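PDB 4HA6: pyridoxine 4-oxidase from Mesorhizobium loti, which uses FAD to oxidise pyridoxine at its 4-position alcohol, with molecular oxygen as the electron acceptor, as a member of the GMC oxidoreductase family. Local coordinates for residues A[95-100]-A[112-117]; A[101-106]-A[481-486]. All coordinates share one frame; numbering follows the deposited sequence.

Contact 1: A[95-100]-A[112-117]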
ATOM      1  N   GLY A  95       4.373   0.570  10.484  1.00  9.34           N
ATOM      2  CA  GLY A  95       5.674   0.100  10.059  1.00  9.43           C
ATOM      3  C   GLY A  95       6.551   0.053  11.298  1.00  8.69           C
ATOM      4  O   GLY A  95       6.094   0.407  12.388  1.00  5.04           O
ATOM      5  N   HIS A  96       7.798  -0.389  11.136  1.00  9.70           N
ATOM      6  CA  HIS A  96       8.749  -0.494  12.241  1.00  3.66           C
ATOM      7  C   HIS A  96       9.750   0.649  12.142  1.00  9.36           C
ATOM      8  O   HIS A  96      10.132   1.028  11.035  1.00 12.38           O
ATOM      9  CB  HIS A  96       9.480  -1.833  12.142  1.00  5.97           C
ATOM     10  CG  HIS A  96      10.460  -2.074  13.247  1.00 12.18           C
ATOM     11  ND1 HIS A  96      11.785  -1.702  13.160  1.00  8.39           N
ATOM     12  CD2 HIS A  96      10.309  -2.647  14.466  1.00  8.72           C
ATOM     13  CE1 HIS A  96      12.411  -2.046  14.272  1.00  9.34           C
ATOM     14  NE2 HIS A  96      11.535  -2.613  15.084  1.00  6.91           N
ATOM     15  N   PRO A  97      10.177   1.209  13.288  1.00 13.70           N
ATOM     16  CA  PRO A  97      11.101   2.357  13.301  1.00  8.29           C
ATOM     17  C   PRO A  97      12.308   2.204  12.370  1.00 11.78           C
ATOM     18  O   PRO A  97      12.710   3.182  11.723  1.00  9.70           O
ATOM     19  CB  PRO A  97      11.587   2.389  14.751  1.00  4.80           C
ATOM     20  CG  PRO A  97      10.370   1.925  15.536  1.00 11.00           C
ATOM     21  CD  PRO A  97       9.738   0.837  14.651  1.00  7.65           C
ATOM     22  N   SER A  98      12.878   1.003  12.306  1.00  8.43           N
ATOM     23  CA  SER A  98      14.017   0.751  11.429  1.00  9.69           C
ATOM     24  C   SER A  98      13.664   0.932   9.944  1.00 13.37           C
ATOM     25  O   SER A  98      14.542   1.281   9.139  1.00  9.10           O
ATOM     26  CB  SER A  98      14.589  -0.640  11.677  1.00  8.07           C
ATOM     27  OG  SER A  98      15.119  -0.751  12.990  1.00 12.07           O
ATOM     28  N   ASP A  99      12.397   0.695   9.583  1.00  7.07           N
ATOM     29  CA  ASP A  99      11.944   0.908   8.198  1.00  5.33           C
ATOM     30  C   ASP A  99      12.205   2.352   7.811  1.00  7.17           C
ATOM     31  O   ASP A  99      12.611   2.656   6.689  1.00  6.53           O
ATOM     32  CB  ASP A  99      10.434   0.674   8.039  1.00  4.09           C
ATOM     33  CG  ASP A  99       9.999  -0.742   8.357  1.00  7.08           C
ATOM     34  OD1 ASP A  99      10.859  -1.646   8.434  1.00 10.92           O
ATOM     35  OD2 ASP A  99       8.764  -0.958   8.499  1.00  7.17           O
ATOM     36  N   PHE A 100      11.939   3.250   8.752  1.00 10.74           N
ATOM     37  CA  PHE A 100      12.022   4.678   8.489  1.00  8.65           C
ATOM     38  C   PHE A 100      13.447   5.203   8.640  1.00 10.77           C
ATOM     39  O   PHE A 100      13.799   6.218   8.037  1.00  5.67           O
ATOM     40  CB  PHE A 100      11.025   5.437   9.366  1.00  7.87           C
ATOM     41  CG  PHE A 100       9.601   5.072   9.089  1.00  6.62           C
ATOM     42  CD1 PHE A 100       8.952   5.568   7.963  1.00  5.15           C
ATOM     43  CD2 PHE A 100       8.912   4.210   9.938  1.00  8.11           C
ATOM     44  CE1 PHE A 100       7.631   5.224   7.693  1.00  5.31           C
ATOM     45  CE2 PHE A 100       7.585   3.863   9.678  1.00  6.54           C
ATOM     46  CZ  PHE A 100       6.949   4.358   8.557  1.00  7.04           C
ATOM     47  N   TRP A 112      11.920  12.155   8.247  1.00  7.16           N
ATOM     48  CA  TRP A 112      11.383  10.903   7.762  1.00  7.01           C
ATOM     49  C   TRP A 112      11.700   9.765   8.715  1.00  9.14           C
ATOM     50  O   TRP A 112      11.490   8.598   8.384  1.00  9.97           O
ATOM     51  CB  TRP A 112      11.940  10.620   6.359  1.00  8.70           C
ATOM     52  CG  TRP A 112      11.431  11.624   5.335  1.00  8.65           C
ATOM     53  CD1 TRP A 112      12.170  12.535   4.615  1.00  6.46           C
ATOM     54  CD2 TRP A 112      10.067  11.831   4.953  1.00  3.76           C
ATOM     55  NE1 TRP A 112      11.339  13.276   3.793  1.00  5.54           N
ATOM     56  CE2 TRP A 112      10.044  12.862   3.988  1.00  6.78           C
ATOM     57  CE3 TRP A 112       8.861  11.234   5.322  1.00 10.09           C
ATOM     58  CZ2 TRP A 112       8.870  13.306   3.404  1.00 10.07           C
ATOM     59  CZ3 TRP A 112       7.699  11.680   4.744  1.00 14.56           C
ATOM     60  CH2 TRP A 112       7.709  12.703   3.794  1.00  4.15           C
ATOM     61  N   GLY A 113      12.222  10.101   9.895  1.00  8.48           N
ATOM     62  CA  GLY A 113      12.527   9.103  10.908  1.00  8.03           C
ATOM     63  C   GLY A 113      11.358   8.894  11.848  1.00  8.59           C
ATOM     64  O   GLY A 113      10.493   9.771  11.964  1.00  7.58           O
ATOM     65  N   TRP A 114      11.322   7.734  12.503  1.00  4.66           N
ATOM     66  CA  TRP A 114      10.232   7.378  13.409  1.00  9.71           C
ATOM     67  C   TRP A 114       9.922   8.478  14.443  1.00  8.56           C
ATOM     68  O   TRP A 114       8.753   8.813  14.678  1.00  7.57           O
ATOM     69  CB  TRP A 114      10.579   6.076  14.134  1.00  9.68           C
ATOM     70  CG  TRP A 114       9.519   5.599  15.081  1.00 13.12           C
ATOM     71  CD1 TRP A 114       9.463   5.810  16.434  1.00 14.06           C
ATOM     72  CD2 TRP A 114       8.372   4.807  14.751  1.00  6.64           C
ATOM     73  NE1 TRP A 114       8.340   5.210  16.960  1.00 14.27           N
ATOM     74  CE2 TRP A 114       7.651   4.588  15.950  1.00 14.22           C
ATOM     75  CE3 TRP A 114       7.876   4.269  13.555  1.00  9.98           C
ATOM     76  CZ2 TRP A 114       6.467   3.839  15.992  1.00 10.82           C
ATOM     77  CZ3 TRP A 114       6.697   3.537  13.592  1.00  8.37           C
ATOM     78  CH2 TRP A 114       6.008   3.321  14.806  1.00  8.63           C
ATOM     79  N   ASP A 115      10.968   9.034  15.056  1.00 10.99           N
ATOM     80  CA  ASP A 115      10.797  10.045  16.104  1.00 15.80           C
ATOM     81  C   ASP A 115      10.042  11.267  15.595  1.00 16.51           C
ATOM     82  O   ASP A 115       9.161  11.781  16.280  1.00 10.48           O
ATOM     83  CB  ASP A 115      12.151  10.494  16.658  1.00 14.26           C
ATOM     84  CG  ASP A 115      12.800   9.445  17.538  1.00 23.99           C
ATOM     85  OD1 ASP A 115      12.081   8.574  18.079  1.00 20.78           O
ATOM     86  OD2 ASP A 115      14.039   9.501  17.689  1.00 34.44           O
ATOM     87  N   GLU A 116      10.388  11.731  14.394  1.00 11.96           N
ATOM     88  CA  GLU A 116       9.728  12.912  13.829  1.00 12.98           C
ATOM     89  C   GLU A 116       8.379  12.537  13.235  1.00 12.74           C
ATOM     90  O   GLU A 116       7.457  13.350  13.208  1.00 13.98           O
ATOM     91  CB  GLU A 116      10.612  13.590  12.782  1.00 12.05           C
ATOM     92  CG  GLU A 116      11.980  14.045  13.313  1.00 21.07           C
ATOM     93  CD  GLU A 116      11.974  15.441  13.923  1.00 32.66           C
ATOM     94  OE1 GLU A 116      10.912  15.887  14.413  1.00 44.04           O
ATOM     95  OE2 GLU A 116      13.048  16.089  13.910  1.00 33.63           O
ATOM     96  N   LEU A 117       8.257  11.302  12.761  1.00 10.63           N
ATOM     97  CA  LEU A 117       6.978  10.835  12.212  1.00 11.43           C
ATOM     98  C   LEU A 117       5.954  10.607  13.321  1.00  7.21           C
ATOM     99  O   LEU A 117       4.751  10.697  13.090  1.00  9.73           O
ATOM    100  CB  LEU A 117       7.174   9.551  11.403  1.00  7.80           C
ATOM    101  CG  LEU A 117       7.783   9.809  10.021  1.00 13.11           C
ATOM    102  CD1 LEU A 117       8.006   8.515   9.277  1.00  9.30           C
ATOM    103  CD2 LEU A 117       6.904  10.740   9.208  1.00 10.40           C
TER
HETATM  104  O   HOH W   1      13.518   5.903  12.525  1.00  9.65           O
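Pro97 CG sits squarely over one face of the Trp114 indole, 3.7 Å from the centroid of the five-membered ring and 14° off its normal, a CH-pi contact. The two side chains run side by side. Trp114 CG is anti to its own backbone N (chi1 -179°), which swings the indole across the first turn of helix 97-107. The benzo part of the indole reaches further back along the chain: Trp114 CZ3 touches Gly95 O at 3.4 Å, and Trp114 CE3 receives Phe100 CD2 at 3.8 Å, near the indole plane. On the Phe100 ring, Leu117 CD1 stands over one face, 3.4 Å from Phe100 CD1, the two side chains crossing at about a right angle. An alanine at Trp114 would remove the indole face under Pro97 and the edge beside Phe100, and would probably loosen the seating of the two helix starts.

No direct hydrogen bond joins the segments; instead a water donates to Pro97 O and accepts from Trp114 N. Behind this layer, a capping box caps the start of helix 97-107: His96 N gives a nearly straight bond (173°) to Asp99 OD2 at 2.9 Å, arriving from above the carboxylate plane, while Ser98 N bonds to His96 ND1. Asp99 OD2 also accepts from Ala486 N, and OD1 from His364 NE2 and Gln330 NE2. Trp112 NE1 hydrogen-bonds Ala463 O, while its ring packs on Ile496 and Thr499 of helix 490-506. Two consecutive helices, 97-107 and 114-124, thus pack their N-terminal ends together, with N-caps His96 and Gly113, in the N-terminal half of a GMC oxidoreductase, Gly95 lying about 9 Å from the bound FAD.

Contact 2: A[101-106]-A[481-486]; sequences QAWVDA and MPNLTA
The indole of Trp103 is gripped on a face and along its edge by residues 481-483. Over the face lies Pro482 CD, 3.6 Å from the centroid of the five-membered ring and only 3° from the normal, a CH-pi contact in which proline and indole cross at about a right angle. At the edge, Trp103 NE1 donates to Asn483 O at 3.0 Å; the acceptor lies near the indole plane, and the donor meets a lone pair in the carbonyl plane, with an N-H...O angle of 158°. Further along the edge, Met481 CE comes to 3.7 Å from Trp103 CZ2, brought there by the bend at chi3. Face and edge contacts together would restrict both the tilt and the rotation of the buried indole.

Ala102 and Ala106 flank Trp103 on the helix face toward 481-486, each meeting less area than the indole. Ala102 CB makes a close, non-hydrogen-bonded contact with Asn483 OD1 at 3.1 Å. The Asn483 amide, its plane 67° from the indole, lies alongside Trp103 CD1 and NE1, and its ND2 bonds to Leu484 O and to Asp99 O. The looser side is the touch of Ala106 CB on Pro482 CB at 3.8 Å and, beyond it, the exposed Gln101 and Asp105, which bond to each other, NE2 to OD1.

Ile496 of helix 490-506 touches both Trp103 and Met481, while Phe100 meets Trp103 edge-to-face. The irregular segment 481-486, whose Met481 side chain is about 7 Å from FAD, thus runs between strand 473-475 and helix 490-506 with helix 97-107 packed against it.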
ATOM      1  N   GLN A 101      14.273   4.496   9.413  1.00  7.17           N
ATOM      2  CA  GLN A 101      15.690   4.821   9.469  1.00  6.98           C
ATOM      3  C   GLN A 101      16.286   4.764   8.069  1.00  9.56           C
ATOM      4  O   GLN A 101      17.125   5.594   7.709  1.00 10.33           O
ATOM      5  CB  GLN A 101      16.451   3.868  10.401  1.00 13.44           C
ATOM      6  CG  GLN A 101      17.952   4.183  10.493  1.00 13.69           C
ATOM      7  CD  GLN A 101      18.226   5.601  10.993  1.00 20.56           C
ATOM      8  OE1 GLN A 101      17.722   6.008  12.043  1.00 27.07           O
ATOM      9  NE2 GLN A 101      19.019   6.362  10.236  1.00 20.46           N
ATOM     10  N   ALA A 102      15.848   3.785   7.281  1.00  9.71           N
ATOM     11  CA  ALA A 102      16.296   3.660   5.901  1.00  7.83           C
ATOM     12  C   ALA A 102      15.839   4.846   5.044  1.00  7.82           C
ATOM     13  O   ALA A 102      16.540   5.235   4.106  1.00 13.01           O
ATOM     14  CB  ALA A 102      15.830   2.337   5.298  1.00  7.17           C
ATOM     15  N   TRP A 103      14.668   5.409   5.351  1.00  3.25           N
ATOM     16  CA  TRP A 103      14.205   6.611   4.645  1.00  6.94           C
ATOM     17  C   TRP A 103      15.095   7.804   4.972  1.00  9.66           C
ATOM     18  O   TRP A 103      15.333   8.668   4.114  1.00  3.84           O
ATOM     19  CB  TRP A 103      12.762   6.983   5.028  1.00  3.55           C
ATOM     20  CG  TRP A 103      11.692   6.055   4.501  1.00  4.28           C
ATOM     21  CD1 TRP A 103      11.852   4.774   4.062  1.00  2.78           C
ATOM     22  CD2 TRP A 103      10.290   6.357   4.365  1.00  7.63           C
ATOM     23  NE1 TRP A 103      10.644   4.256   3.665  1.00  4.83           N
ATOM     24  CE2 TRP A 103       9.668   5.212   3.833  1.00  5.05           C
ATOM     25  CE3 TRP A 103       9.509   7.497   4.623  1.00  4.42           C
ATOM     26  CZ2 TRP A 103       8.291   5.163   3.565  1.00  3.24           C
ATOM     27  CZ3 TRP A 103       8.140   7.443   4.367  1.00  3.97           C
ATOM     28  CH2 TRP A 103       7.547   6.286   3.842  1.00  3.71           C
ATOM     29  N   VAL A 104      15.563   7.856   6.224  1.00  7.85           N
ATOM     30  CA  VAL A 104      16.436   8.939   6.686  1.00 10.91           C
ATOM     31  C   VAL A 104      17.779   8.862   5.976  1.00  9.33           C
ATOM     32  O   VAL A 104      18.278   9.868   5.454  1.00 10.49           O
ATOM     33  CB  VAL A 104      16.674   8.872   8.208  1.00 11.57           C
ATOM     34  CG1 VAL A 104      17.725   9.878   8.632  1.00 11.71           C
ATOM     35  CG2 VAL A 104      15.384   9.144   8.952  1.00  9.48           C
ATOM     36  N   ASP A 105      18.368   7.670   5.983  1.00  9.26           N
ATOM     37  CA  ASP A 105      19.617   7.432   5.275  1.00  8.45           C
ATOM     38  C   ASP A 105      19.465   7.789   3.790  1.00 13.04           C
ATOM     39  O   ASP A 105      20.326   8.440   3.218  1.00  8.58           O
ATOM     40  CB  ASP A 105      20.047   5.969   5.428  1.00  7.57           C
ATOM     41  CG  ASP A 105      20.238   5.563   6.886  1.00 14.05           C
ATOM     42  OD1 ASP A 105      20.409   6.455   7.747  1.00 17.87           O
ATOM     43  OD2 ASP A 105      20.209   4.349   7.175  1.00 17.89           O
ATOM     44  N   ALA A 106      18.362   7.371   3.174  1.00 12.93           N
ATOM     45  CA  ALA A 106      18.150   7.621   1.745  1.00 11.28           C
ATOM     46  C   ALA A 106      17.944   9.109   1.453  1.00  7.90           C
ATOM     47  O   ALA A 106      18.496   9.650   0.488  1.00 12.59           O
ATOM     48  CB  ALA A 106      16.954   6.787   1.222  1.00  9.52           C
ATOM     49  N   MET A 481       8.248   6.476  -1.682  1.00  1.74           N
ATOM     50  CA  MET A 481       8.831   5.611  -0.650  1.00  3.54           C
ATOM     51  C   MET A 481      10.168   5.039  -1.099  1.00  2.98           C
ATOM     52  O   MET A 481      10.226   4.328  -2.106  1.00  5.03           O
ATOM     53  CB  MET A 481       7.877   4.452  -0.313  1.00  2.50           C
ATOM     54  CG  MET A 481       6.518   4.928   0.206  1.00  5.63           C
ATOM     55  SD  MET A 481       5.319   3.594   0.510  1.00  4.74           S
ATOM     56  CE  MET A 481       6.205   2.650   1.787  1.00  0.69           C
ATOM     57  N   PRO A 482      11.250   5.365  -0.371  1.00  2.20           N
ATOM     58  CA  PRO A 482      12.562   4.785  -0.695  1.00  9.72           C
ATOM     59  C   PRO A 482      12.506   3.269  -0.592  1.00 11.94           C
ATOM     60  O   PRO A 482      13.065   2.568  -1.436  1.00  7.84           O
ATOM     61  CB  PRO A 482      13.485   5.369   0.390  1.00  3.71           C
ATOM     62  CG  PRO A 482      12.830   6.724   0.725  1.00  8.58           C
ATOM     63  CD  PRO A 482      11.346   6.418   0.666  1.00  5.62           C
ATOM     64  N   ASN A 483      11.822   2.783   0.439  1.00  6.61           N
ATOM     65  CA  ASN A 483      11.632   1.357   0.630  1.00  6.62           C
ATOM     66  C   ASN A 483      10.312   1.065   1.343  1.00 10.73           C
ATOM     67  O   ASN A 483       9.800   1.883   2.108  1.00  7.79           O
ATOM     68  CB  ASN A 483      12.792   0.755   1.431  1.00  3.90           C
ATOM     69  CG  ASN A 483      13.040   1.498   2.737  1.00  8.70           C
ATOM     70  OD1 ASN A 483      13.925   2.346   2.818  1.00  9.59           O
ATOM     71  ND2 ASN A 483      12.239   1.197   3.759  1.00  6.60           N
ATOM     72  N   LEU A 484       9.784  -0.116   1.063  1.00  5.78           N
ATOM     73  CA  LEU A 484       8.654  -0.697   1.762  1.00  8.25           C
ATOM     74  C   LEU A 484       8.821  -0.640   3.280  1.00  7.79           C
ATOM     75  O   LEU A 484       9.919  -0.885   3.794  1.00  4.99           O
ATOM     76  CB  LEU A 484       8.593  -2.162   1.354  1.00  6.65           C
ATOM     77  CG  LEU A 484       7.428  -2.841   0.633  1.00 18.06           C
ATOM     78  CD1 LEU A 484       6.368  -1.881   0.116  1.00  3.36           C
ATOM     79  CD2 LEU A 484       7.962  -3.739  -0.478  1.00  2.39           C
ATOM     80  N   THR A 485       7.734  -0.331   3.996  1.00  4.12           N
ATOM     81  CA  THR A 485       7.670  -0.613   5.434  1.00  8.71           C
ATOM     82  C   THR A 485       7.532  -2.111   5.589  1.00  5.44           C
ATOM     83  O   THR A 485       7.334  -2.810   4.596  1.00  2.21           O
ATOM     84  CB  THR A 485       6.472   0.065   6.083  1.00  5.90           C
ATOM     85  OG1 THR A 485       5.287  -0.282   5.352  1.00  6.64           O
ATOM     86  CG2 THR A 485       6.662   1.579   6.032  1.00  3.53           C
ATOM     87  N   ALA A 486       7.626  -2.623   6.814  1.00  5.09           N
ATOM     88  CA  ALA A 486       7.558  -4.079   7.016  1.00  4.89           C
ATOM     89  C   ALA A 486       6.211  -4.697   6.609  1.00  7.50           C
ATOM     90  O   ALA A 486       6.152  -5.853   6.170  1.00 12.74           O
ATOM     91  CB  ALA A 486       7.904  -4.450   8.477  1.00  6.75           C
TER

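Overall arrangement
From the N terminus, helix 97-107 is used twice: its first turn by contact 1 and the following turns by contact 2. Contact 1 closes a short loop, 11 residues between its segments, by bringing back the start of helix 114-124. Contact 2 closes a far longer one, with 374 residues between its segments, and reaches the loop between strand 473-475 and helix 490-506. The segments alternate along the chain, so the two loops cross. Their centres are 8 Å apart, and they touch through Asp99 and where Gly113 packs on Val104. Together they tie the helical pair to the C-terminal part of the chain, on the same side of the molecule's centre.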